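Local coordinates for DUF574 domain-containing protein (Thermobifida fusca, PDB 2QE6) that binds S-adenosylmethionine and is probably a methyltransferase of the Rossmann-like class, its methyl acceptor not known, at residues K34-E38 against A39-L43; P224-I227 against E228-F231; A58-N61 against R62-L65. The protein carries 1 engineered substitution. All blocks are in the same frame, centred on the assembly; numbering follows the deposited sequence.

In the fold
The chain has the sheet order 3-2-1-4-5-7-6 of Rossmann-like, class I methyltransferases. Contact 3, on helix 54-75, touches the ligand directly: Asn-61 and Arg-62 hold the carboxylate of S-adenosylmethionine, while Gly-85, Asp-111, Asp-136, Val-137 and Val-164 bond to it elsewhere. Contact 1 begins helix 38-48, the preceding helix in the chain, with its centre about 20 Å from that of contact 3; the side chain of Asn-36 still comes to about 9 Å from that of Tyr-27, another ligand-binding residue. Contact 2, on helix 224-229, has its centre about 19 Å from that of contact 3 and about 32 Å from that of contact 1, across the chain's centre.

Contact 1 of 3, residues K34-E38 against A39-L43; sequences KDNFE and ADRAL
The flat guanidinium of Arg-41 lies back over the turn that starts its own helix: one face rests on the peptide joining Phe-37 to Glu-38, with Glu-38 CA 3.4 Å above the plane near the rim, while Asn-36 OD1 meets the edge. There Arg-41 NH1 donates to Asn-36 OD1 over 2.9 Å, nearly straight and lying in both the guanidinium plane and the carbonyl plane of the amide, although the two planes are turned 61° apart. A bend at chi3 (-55°) folds the arginine chain toward this amide, and Arg-41 CD packs against the same oxygen at 3.3 Å. The other end of the amide is held by preceding residues, since Asn-36 ND2 donates to Gly-33 O and to Asp-28 OD2 of helix 23-30. Replacing Asn-36 with a leucine would probably leave Arg-41 NH1 without this acceptor and the Gly-33 carbonyl without its amide donor, setting the guanidinium free to swing off the peptide.

Asp-40 reaches back on a different side. Its OD2, using the lone pair away from OD1, accepts from Phe-37 N over 2.8 Å and also lies obliquely to the Phe-37 ring, whereas OD1 is taken by Thr-22 N. Both carboxylate oxygens thus have a backbone donor, an arrangement likely to favour the charged form. Helical bonding follows at once, with Arg-41 N to Phe-37 O at 3.0 Å and Ala-42 N to Glu-38 O at 2.7 Å. With Phe-37 as N-cap and Asp-40 three residues on, the bond from Phe-37 N forms one half of a capping box at the start of helix 38-48; phenylalanine has no polar side-chain atom to supply the reciprocal half.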
ATOM      1  N   LYS A  34       9.711  -2.576  14.963  1.00 39.59           N
ATOM      2  CA  LYS A  34      10.959  -2.022  15.503  1.00 38.74           C
ATOM      3  C   LYS A  34      11.819  -1.229  14.475  1.00 38.24           C
ATOM      4  O   LYS A  34      12.901  -0.733  14.807  1.00 38.37           O
ATOM      5  CB  LYS A  34      11.797  -3.144  16.100  1.00 39.03           C
ATOM      6  CG  LYS A  34      11.079  -4.008  17.140  1.00 34.88           C
ATOM      7  N   ASP A  35      11.358  -1.131  13.236  1.00 37.34           N
ATOM      8  CA  ASP A  35      12.069  -0.384  12.210  1.00 34.85           C
ATOM      9  C   ASP A  35      11.635   1.059  12.261  1.00 35.17           C
ATOM     10  O   ASP A  35      10.935   1.514  11.391  1.00 31.67           O
ATOM     11  CB  ASP A  35      11.791  -0.959  10.814  1.00 32.68           C
ATOM     12  CG  ASP A  35      12.451  -2.323  10.596  1.00 38.30           C
ATOM     13  OD1 ASP A  35      12.895  -2.904  11.595  1.00 33.81           O
ATOM     14  OD2 ASP A  35      12.486  -2.790   9.440  1.00 41.04           O
ATOM     15  N   ASN A  36      12.119   1.786  13.257  1.00 35.32           N
ATOM     16  CA  ASN A  36      11.695   3.172  13.428  1.00 34.16           C
ATOM     17  C   ASN A  36      12.649   3.844  14.422  1.00 33.56           C
ATOM     18  O   ASN A  36      13.373   3.166  15.142  1.00 33.37           O
ATOM     19  CB  ASN A  36      10.213   3.245  13.886  1.00 33.27           C
ATOM     20  CG  ASN A  36       9.883   2.279  15.028  1.00 34.46           C
ATOM     21  OD1 ASN A  36      10.306   2.479  16.146  1.00 36.70           O
ATOM     22  ND2 ASN A  36       9.088   1.246  14.741  1.00 30.37           N
ATOM     23  N   PHE A  37      12.684   5.157  14.425  1.00 33.25           N
ATOM     24  CA  PHE A  37      13.483   5.876  15.414  1.00 33.87           C
ATOM     25  C   PHE A  37      12.552   6.732  16.293  1.00 35.03           C
ATOM     26  O   PHE A  37      11.309   6.786  16.103  1.00 32.47           O
ATOM     27  CB  PHE A  37      14.546   6.758  14.735  1.00 36.04           C
ATOM     28  CG  PHE A  37      15.573   5.993  13.942  1.00 33.13           C
ATOM     29  CD1 PHE A  37      16.533   5.215  14.578  1.00 35.00           C
ATOM     30  CD2 PHE A  37      15.586   6.070  12.545  1.00 39.93           C
ATOM     31  CE1 PHE A  37      17.481   4.520  13.845  1.00 37.28           C
ATOM     32  CE2 PHE A  37      16.532   5.392  11.806  1.00 32.04           C
ATOM     33  CZ  PHE A  37      17.490   4.600  12.471  1.00 37.14           C
ATOM     34  N   GLU A  38      13.150   7.442  17.240  1.00 33.02           N
ATOM     35  CA  GLU A  38      12.362   8.146  18.202  1.00 34.97           C
ATOM     36  C   GLU A  38      11.438   9.171  17.533  1.00 33.80           C
ATOM     37  O   GLU A  38      10.268   9.279  17.912  1.00 33.83           O
ATOM     38  CB  GLU A  38      13.210   8.788  19.288  1.00 33.73           C
ATOM     39  CG  GLU A  38      12.393   8.992  20.524  1.00 38.81           C
ATOM     40  CD  GLU A  38      13.127   9.786  21.576  1.00 40.65           C
ATOM     41  OE1 GLU A  38      14.368   9.869  21.535  1.00 36.80           O
ATOM     42  OE2 GLU A  38      12.441  10.322  22.440  1.00 34.83           O
ATOM     43  N   ALA A  39      11.938   9.836  16.491  1.00 32.41           N
ATOM     44  CA  ALA A  39      11.162  10.863  15.793  1.00 33.20           C
ATOM     45  C   ALA A  39       9.947  10.216  15.169  1.00 34.23           C
ATOM     46  O   ALA A  39       8.891  10.815  15.104  1.00 31.85           O
ATOM     47  CB  ALA A  39      12.010  11.560  14.728  1.00 31.70           C
ATOM     48  N   ASP A  40      10.078   8.968  14.721  1.00 33.88           N
ATOM     49  CA  ASP A  40       8.931   8.271  14.140  1.00 33.25           C
ATOM     50  C   ASP A  40       7.900   7.889  15.195  1.00 33.46           C
ATOM     51  O   ASP A  40       6.735   8.062  14.963  1.00 30.48           O
ATOM     52  CB  ASP A  40       9.361   7.018  13.412  1.00 35.22           C
ATOM     53  CG  ASP A  40      10.409   7.304  12.387  1.00 37.30           C
ATOM     54  OD1 ASP A  40      10.080   8.081  11.468  1.00 33.70           O
ATOM     55  OD2 ASP A  40      11.530   6.796  12.540  1.00 30.93           O
ATOM     56  N   ARG A  41       8.348   7.301  16.304  1.00 34.74           N
ATOM     57  CA  ARG A  41       7.453   6.973  17.415  1.00 34.40           C
ATOM     58  C   ARG A  41       6.810   8.252  17.999  1.00 33.92           C
ATOM     59  O   ARG A  41       5.611   8.279  18.298  1.00 31.74           O
ATOM     60  CB  ARG A  41       8.206   6.178  18.458  1.00 35.60           C
ATOM     61  CG  ARG A  41       8.646   4.804  17.915  1.00 29.21           C
ATOM     62  CD  ARG A  41       9.314   3.903  18.924  1.00 37.06           C
ATOM     63  NE  ARG A  41      10.458   4.527  19.580  1.00 43.45           N
ATOM     64  CZ  ARG A  41      11.704   4.485  19.124  1.00 41.83           C
ATOM     65  NH1 ARG A  41      12.008   3.855  17.997  1.00 38.25           N
ATOM     66  NH2 ARG A  41      12.654   5.095  19.802  1.00 48.89           N
ATOM     67  N   ALA A  42       7.585   9.309  18.163  1.00 29.54           N
ATOM     68  CA  ALA A  42       6.978  10.582  18.633  1.00 33.28           C
ATOM     69  C   ALA A  42       5.837  11.038  17.708  1.00 31.87           C
ATOM     70  O   ALA A  42       4.791  11.495  18.173  1.00 31.42           O
ATOM     71  CB  ALA A  42       8.044  11.690  18.818  1.00 32.25           C
ATOM     72  N   LEU A  43       5.991  10.911  16.396  1.00 32.54           N
ATOM     73  CA  LEU A  43       4.917  11.400  15.522  1.00 32.55           C
ATOM     74  C   LEU A  43       3.717  10.420  15.542  1.00 31.79           C
ATOM     75  O   LEU A  43       2.568  10.846  15.477  1.00 36.35           O
ATOM     76  CB  LEU A  43       5.406  11.656  14.078  1.00 35.39           C
ATOM     77  CG  LEU A  43       4.371  12.117  13.026  1.00 34.11           C
ATOM     78  CD1 LEU A  43       3.735  13.483  13.416  1.00 41.31           C
ATOM     79  CD2 LEU A  43       5.025  12.153  11.647  1.00 32.88           C
TER

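Contact 2 of 3, residues P224-I227 against E228-F231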
ATOM      1  N   PRO A 224     -14.895   8.920  -1.555  1.00 36.96           N
ATOM      2  CA  PRO A 224     -15.070   7.629  -2.253  1.00 35.81           C
ATOM      3  C   PRO A 224     -15.108   7.737  -3.776  1.00 33.47           C
ATOM      4  O   PRO A 224     -14.542   6.901  -4.447  1.00 37.14           O
ATOM      5  CB  PRO A 224     -16.391   7.114  -1.691  1.00 36.62           C
ATOM      6  CG  PRO A 224     -16.465   7.742  -0.330  1.00 36.48           C
ATOM      7  CD  PRO A 224     -15.898   9.089  -0.486  1.00 37.39           C
ATOM      8  N   GLU A 225     -15.736   8.776  -4.303  1.00 37.20           N
ATOM      9  CA  GLU A 225     -15.842   8.958  -5.737  1.00 38.50           C
ATOM     10  C   GLU A 225     -14.480   9.305  -6.348  1.00 38.09           C
ATOM     11  O   GLU A 225     -14.153   8.852  -7.443  1.00 37.42           O
ATOM     12  CB  GLU A 225     -16.837  10.067  -6.031  1.00 40.53           C
ATOM     13  CG  GLU A 225     -18.304   9.768  -5.566  1.00 51.42           C
ATOM     14  CD  GLU A 225     -18.578   9.705  -4.013  1.00 61.11           C
ATOM     15  OE1 GLU A 225     -17.898  10.357  -3.166  1.00 42.70           O
ATOM     16  OE2 GLU A 225     -19.530   8.971  -3.636  1.00 62.70           O
ATOM     17  N   GLU A 226     -13.691  10.125  -5.651  1.00 37.13           N
ATOM     18  CA  GLU A 226     -12.329  10.469  -6.095  1.00 36.62           C
ATOM     19  C   GLU A 226     -11.382   9.260  -6.071  1.00 33.78           C
ATOM     20  O   GLU A 226     -10.548   9.100  -6.965  1.00 36.81           O
ATOM     21  CB  GLU A 226     -11.774  11.633  -5.280  1.00 38.84           C
ATOM     22  CG  GLU A 226     -12.368  12.957  -5.719  1.00 40.17           C
ATOM     23  CD  GLU A 226     -11.900  13.334  -7.140  1.00 61.48           C
ATOM     24  OE1 GLU A 226     -10.664  13.553  -7.284  1.00 64.71           O
ATOM     25  OE2 GLU A 226     -12.752  13.380  -8.099  1.00 58.51           O
ATOM     26  N   ILE A 227     -11.559   8.382  -5.098  1.00 33.74           N
ATOM     27  CA  ILE A 227     -10.808   7.130  -5.074  1.00 33.61           C
ATOM     28  C   ILE A 227     -11.208   6.266  -6.280  1.00 34.45           C
ATOM     29  O   ILE A 227     -10.337   5.806  -7.038  1.00 37.37           O
ATOM     30  CB  ILE A 227     -11.015   6.360  -3.739  1.00 35.91           C
ATOM     31  CG1 ILE A 227     -10.447   7.181  -2.578  1.00 38.22           C
ATOM     32  CG2 ILE A 227     -10.402   4.994  -3.828  1.00 30.29           C
ATOM     33  CD1 ILE A 227     -10.821   6.718  -1.182  1.00 31.00           C
ATOM     34  N   GLU A 228     -12.516   6.066  -6.463  1.00 36.34           N
ATOM     35  CA  GLU A 228     -13.026   5.230  -7.554  1.00 39.89           C
ATOM     36  C   GLU A 228     -12.524   5.727  -8.890  1.00 38.72           C
ATOM     37  O   GLU A 228     -12.171   4.943  -9.749  1.00 34.38           O
ATOM     38  CB  GLU A 228     -14.546   5.219  -7.612  1.00 38.47           C
ATOM     39  CG  GLU A 228     -15.258   4.524  -6.446  1.00 49.05           C
ATOM     40  CD  GLU A 228     -16.800   4.640  -6.542  1.00 54.27           C
ATOM     41  OE1 GLU A 228     -17.287   4.682  -7.705  1.00 65.46           O
ATOM     42  OE2 GLU A 228     -17.487   4.680  -5.480  1.00 66.28           O
ATOM     43  N   ARG A 229     -12.479   7.037  -9.037  1.00 37.86           N
ATOM     44  CA  ARG A 229     -12.031   7.656 -10.266  1.00 39.49           C
ATOM     45  C   ARG A 229     -10.628   7.241 -10.664  1.00 37.48           C
ATOM     46  O   ARG A 229     -10.309   7.205 -11.855  1.00 36.36           O
ATOM     47  CB  ARG A 229     -12.081   9.160 -10.106  1.00 37.38           C
ATOM     48  CG  ARG A 229     -11.831   9.957 -11.341  1.00 46.01           C
ATOM     49  CD  ARG A 229     -12.005  11.451 -11.043  1.00 47.90           C
ATOM     50  NE  ARG A 229     -11.164  12.165 -11.982  1.00 60.00           N
ATOM     51  CZ  ARG A 229      -9.939  12.621 -11.727  1.00 64.26           C
ATOM     52  NH1 ARG A 229      -9.396  12.514 -10.524  1.00 72.19           N
ATOM     53  NH2 ARG A 229      -9.266  13.236 -12.691  1.00 65.58           N
ATOM     54  N   GLN A 230      -9.781   6.966  -9.691  1.00 35.11           N
ATOM     55  CA  GLN A 230      -8.377   6.613  -9.973  1.00 36.74           C
ATOM     56  C   GLN A 230      -8.230   5.178 -10.457  1.00 36.11           C
ATOM     57  O   GLN A 230      -7.152   4.751 -10.863  1.00 38.41           O
ATOM     58  CB  GLN A 230      -7.494   6.887  -8.757  1.00 37.18           C
ATOM     59  CG  GLN A 230      -7.341   8.394  -8.469  1.00 34.94           C
ATOM     60  CD  GLN A 230      -6.774   9.141  -9.604  1.00 39.63           C
ATOM     61  OE1 GLN A 230      -5.942   8.613 -10.353  1.00 38.37           O
ATOM     62  NE2 GLN A 230      -7.235  10.404  -9.789  1.00 30.64           N
ATOM     63  N   PHE A 231      -9.339   4.445 -10.446  1.00 37.01           N
ATOM     64  CA  PHE A 231      -9.414   3.149 -11.113  1.00 37.89           C
ATOM     65  C   PHE A 231      -9.702   3.299 -12.634  1.00 38.26           C
ATOM     66  O   PHE A 231      -9.689   2.321 -13.351  1.00 37.13           O
ATOM     67  CB  PHE A 231     -10.448   2.260 -10.415  1.00 38.62           C
ATOM     68  CG  PHE A 231     -10.017   1.806  -9.032  1.00 42.63           C
ATOM     69  CD1 PHE A 231     -10.270   2.584  -7.923  1.00 34.00           C
ATOM     70  CD2 PHE A 231      -9.319   0.625  -8.859  1.00 32.48           C
ATOM     71  CE1 PHE A 231      -9.838   2.195  -6.666  1.00 35.34           C
ATOM     72  CE2 PHE A 231      -8.896   0.216  -7.592  1.00 37.74           C
ATOM     73  CZ  PHE A 231      -9.161   0.991  -6.502  1.00 37.41           C
TER
HETATM   74  O   HOH W   1      -9.327  11.187  -7.888  1.00 33.29           O
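The backbone runs as a short helix, Glu-228 N bonding Pro-224 O at 3.0 Å and Arg-229 N bonding Glu-225 O at 2.9 Å, before Gln-230 N turns to Ile-227 O, only three residues back, from above the carbonyl plane. On the outer side, Glu-226 and Arg-229 lie alongside each other and point the same way. The glutamate bends at chi2 (-68°), which brings Glu-226 OE1 to 3.6 Å from Arg-229 NH1, a long salt bridge, with the carboxylate and guanidinium planes only 15° apart. Asp-176 supplies a second carboxylate, pairing with Arg-229 NH2.

A water knits this patch together: it donates to Glu-226 O and, over 2.8 Å, to Glu-226 OE1, and accepts from Gln-230 NE2 at 2.9 Å. The same amide nitrogen also donates to Asp-176 OD1, so the buried Gln-230 is fixed by two partners. Toward the interior, Phe-231 lies beside Ile-227; Phe-231 CD1, at the ring edge, meets Ile-227 O at 3.3 Å, and Phe-231 CE1 touches the methyl Ile-227 CG2 at 4.0 Å.

This segment packs onto the sheet through Ile-227 and Phe-231, which both lie against strands 235-243 and 191-197, while Gln-230 reaches Val-175 and Val-179 of helix 175-185.

Contact 3 of 3, residues A58-N61 against R62-L65; sequences AIEN and RKVL. With SAM (S-adenosylmethionine), chain F.
Asn-61 sends CG anti to its own nitrogen (chi1 -170°), while the neighbouring Arg-62 folds at chi2 (-53°) and chi3 (-60°), and the two side chains thereby converge on the carboxylate of S-adenosylmethionine. Each takes one oxygen: Arg-62 NH1 donates to O of the ligand over 2.7 Å, near the guanidinium plane, and Asn-61 ND2 reaches its OXT at 2.8 Å in a bent, weak bond. Leu-65 CD1 covers one guanidinium face near the rim, 3.5 Å above the plane. Further hydrogen bonds fix both groups, Asn-61 OD1 pairing with Thr-195 OG1, Asn-61 ND2 with the OH of Tyr-27, another ligand-binding residue, and Arg-62 NH2 with Gln-92 O.

Away from the ligand, Lys-63 NZ forms a loose salt bridge with Glu-60 OE2 at 3.5 Å, and Lys-63 CE lies along Ile-59 CG2. Regular helical bonds, such as Leu-65 N to Asn-61 O at 2.9 Å, continue the helix beside the ligand.

This part of helix 54-75 touches helix 23-30 through Tyr-27, which meets Ala-58 and Arg-62, and is linked to strand 191-197 by the Asn-61 bond to Thr-195; Glu-60 meets the loop at Thr-244 and Ala-245.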
ATOM      1  N   ALA A  58      -4.529   1.219  10.621  1.00 34.38           N
ATOM      2  CA  ALA A  58      -3.360   0.600  10.031  1.00 33.94           C
ATOM      3  C   ALA A  58      -3.510  -0.884  10.077  1.00 37.16           C
ATOM      4  O   ALA A  58      -3.193  -1.553   9.103  1.00 39.42           O
ATOM      5  CB  ALA A  58      -2.055   1.012  10.761  1.00 33.59           C
ATOM      6  N   ILE A  59      -3.950  -1.421  11.215  1.00 35.33           N
ATOM      7  CA  ILE A  59      -4.209  -2.868  11.310  1.00 36.24           C
ATOM      8  C   ILE A  59      -5.206  -3.328  10.220  1.00 37.41           C
ATOM      9  O   ILE A  59      -4.971  -4.314   9.505  1.00 35.84           O
ATOM     10  CB  ILE A  59      -4.665  -3.270  12.720  1.00 38.21           C
ATOM     11  CG1 ILE A  59      -3.515  -3.037  13.729  1.00 41.34           C
ATOM     12  CG2 ILE A  59      -5.046  -4.777  12.778  1.00 36.23           C
ATOM     13  CD1 ILE A  59      -3.984  -2.989  15.208  1.00 37.39           C
ATOM     14  N   GLU A  60      -6.315  -2.612  10.086  1.00 35.03           N
ATOM     15  CA  GLU A  60      -7.309  -2.979   9.100  1.00 33.98           C
ATOM     16  C   GLU A  60      -6.748  -2.894   7.681  1.00 35.56           C
ATOM     17  O   GLU A  60      -7.155  -3.656   6.824  1.00 36.31           O
ATOM     18  CB  GLU A  60      -8.550  -2.098   9.202  1.00 31.85           C
ATOM     19  CG  GLU A  60      -9.390  -2.380  10.444  1.00 34.21           C
ATOM     20  CD  GLU A  60      -9.846  -3.823  10.589  1.00 45.27           C
ATOM     21  OE1 GLU A  60     -10.027  -4.545   9.570  1.00 39.72           O
ATOM     22  OE2 GLU A  60     -10.053  -4.226  11.757  1.00 45.44           O
ATOM     23  N   ASN A  61      -5.839  -1.959   7.435  1.00 34.67           N
ATOM     24  CA  ASN A  61      -5.203  -1.834   6.122  1.00 34.98           C
ATOM     25  C   ASN A  61      -4.311  -3.039   5.833  1.00 37.19           C
ATOM     26  O   ASN A  61      -4.349  -3.607   4.736  1.00 37.78           O
ATOM     27  CB  ASN A  61      -4.426  -0.517   6.048  1.00 35.51           C
ATOM     28  CG  ASN A  61      -3.950  -0.216   4.680  1.00 39.44           C
ATOM     29  OD1 ASN A  61      -4.731  -0.092   3.739  1.00 38.77           O
ATOM     30  ND2 ASN A  61      -2.654  -0.069   4.552  1.00 33.06           N
ATOM     31  N   ARG A  62      -3.557  -3.478   6.833  1.00 36.61           N
ATOM     32  CA  ARG A  62      -2.791  -4.720   6.670  1.00 35.52           C
ATOM     33  C   ARG A  62      -3.671  -5.936   6.461  1.00 36.04           C
ATOM     34  O   ARG A  62      -3.352  -6.761   5.637  1.00 37.72           O
ATOM     35  CB  ARG A  62      -1.859  -4.964   7.852  1.00 36.08           C
ATOM     36  CG  ARG A  62      -0.803  -3.878   7.966  1.00 36.20           C
ATOM     37  CD  ARG A  62      -0.050  -3.683   6.658  1.00 43.07           C
ATOM     38  NE  ARG A  62       0.618  -4.929   6.260  1.00 32.20           N
ATOM     39  CZ  ARG A  62       1.593  -5.022   5.358  1.00 43.05           C
ATOM     40  NH1 ARG A  62       2.031  -3.947   4.721  1.00 41.10           N
ATOM     41  NH2 ARG A  62       2.135  -6.217   5.103  1.00 39.48           N
ATOM     42  N   LYS A  63      -4.755  -6.053   7.213  1.00 37.23           N
ATOM     43  CA  LYS A  63      -5.693  -7.149   7.025  1.00 36.46           C
ATOM     44  C   LYS A  63      -6.343  -7.127   5.617  1.00 36.69           C
ATOM     45  O   LYS A  63      -6.525  -8.165   5.028  1.00 31.34           O
ATOM     46  CB  LYS A  63      -6.787  -7.133   8.106  1.00 36.78           C
ATOM     47  CG  LYS A  63      -6.363  -7.527   9.548  1.00 39.79           C
ATOM     48  CD  LYS A  63      -7.558  -7.256  10.467  1.00 39.63           C
ATOM     49  CE  LYS A  63      -7.471  -7.838  11.837  1.00 54.70           C
ATOM     50  NZ  LYS A  63      -8.652  -7.298  12.622  1.00 56.85           N
ATOM     51  N   VAL A  64      -6.713  -5.964   5.070  1.00 32.05           N
ATOM     52  CA  VAL A  64      -7.269  -5.960   3.711  1.00 31.56           C
ATOM     53  C   VAL A  64      -6.203  -6.244   2.665  1.00 32.87           C
ATOM     54  O   VAL A  64      -6.507  -6.798   1.613  1.00 33.67           O
ATOM     55  CB  VAL A  64      -8.027  -4.627   3.349  1.00 35.16           C
ATOM     56  CG1 VAL A  64      -7.088  -3.516   3.068  1.00 37.12           C
ATOM     57  CG2 VAL A  64      -8.959  -4.852   2.181  1.00 34.54           C
ATOM     58  N   LEU A  65      -4.959  -5.863   2.940  1.00 34.61           N
ATOM     59  CA  LEU A  65      -3.849  -6.202   2.061  1.00 36.59           C
ATOM     60  C   LEU A  65      -3.792  -7.717   1.915  1.00 35.71           C
ATOM     61  O   LEU A  65      -3.708  -8.240   0.809  1.00 36.71           O
ATOM     62  CB  LEU A  65      -2.512  -5.678   2.601  1.00 36.30           C
ATOM     63  CG  LEU A  65      -1.207  -5.975   1.832  1.00 36.00           C
ATOM     64  CD1 LEU A  65      -0.215  -4.894   2.240  1.00 33.95           C
ATOM     65  CD2 LEU A  65      -0.652  -7.391   2.102  1.00 35.23           C
TER
HETATM   66  N   SAM F 400       1.785  -0.364   1.323  1.00 28.40           N
HETATM   67  CA  SAM F 400       1.998  -0.635   2.799  1.00 30.21           C
HETATM   68  C   SAM F 400       0.668  -0.946   3.448  1.00 31.01           C
HETATM   69  O   SAM F 400       0.618  -1.649   4.451  1.00 31.59           O
HETATM   70  OXT SAM F 400      -0.377  -0.468   2.986  1.00 28.67           O
HETATM   71  CB  SAM F 400       2.628   0.509   3.617  1.00 27.39           C
HETATM   72  CG  SAM F 400       1.801   1.800   3.721  1.00 28.67           C
HETATM   73  SD  SAM F 400       2.634   3.216   4.512  1.00 14.44           S
HETATM   74  CE  SAM F 400       4.190   2.360   4.858  1.00 42.41           C
HETATM   75  C5' SAM F 400       3.124   4.033   2.979  1.00 31.89           C
HETATM   76  C4' SAM F 400       4.407   3.630   2.241  1.00 30.30           C
HETATM   77  O4' SAM F 400       4.435   4.262   0.958  1.00 27.71           O
HETATM   78  C3' SAM F 400       5.701   4.068   2.946  1.00 32.41           C
HETATM   79  O3' SAM F 400       6.597   2.981   3.099  1.00 30.91           O
HETATM   80  C2' SAM F 400       6.302   5.176   2.095  1.00 33.81           C
HETATM   81  O2' SAM F 400       7.722   5.323   2.211  1.00 31.21           O
HETATM   82  C1' SAM F 400       5.761   4.765   0.730  1.00 29.72           C
HETATM   83  N9  SAM F 400       5.727   5.917  -0.172  1.00 29.41           N
HETATM   84  C8  SAM F 400       4.994   7.098  -0.067  1.00 33.38           C
HETATM   85  N7  SAM F 400       5.275   7.876  -1.145  1.00 31.49           N
HETATM   86  C5  SAM F 400       6.162   7.190  -1.934  1.00 32.06           C
HETATM   87  C6  SAM F 400       6.758   7.511  -3.163  1.00 23.54           C
HETATM   88  N6  SAM F 400       6.493   8.713  -3.744  1.00 27.93           N
HETATM   89  N1  SAM F 400       7.619   6.579  -3.717  1.00 31.12           N
HETATM   90  C2  SAM F 400       7.897   5.345  -3.093  1.00 26.56           C
HETATM   91  N3  SAM F 400       7.311   5.034  -1.869  1.00 27.77           N
HETATM   92  C4  SAM F 400       6.451   5.955  -1.325  1.00 34.31           C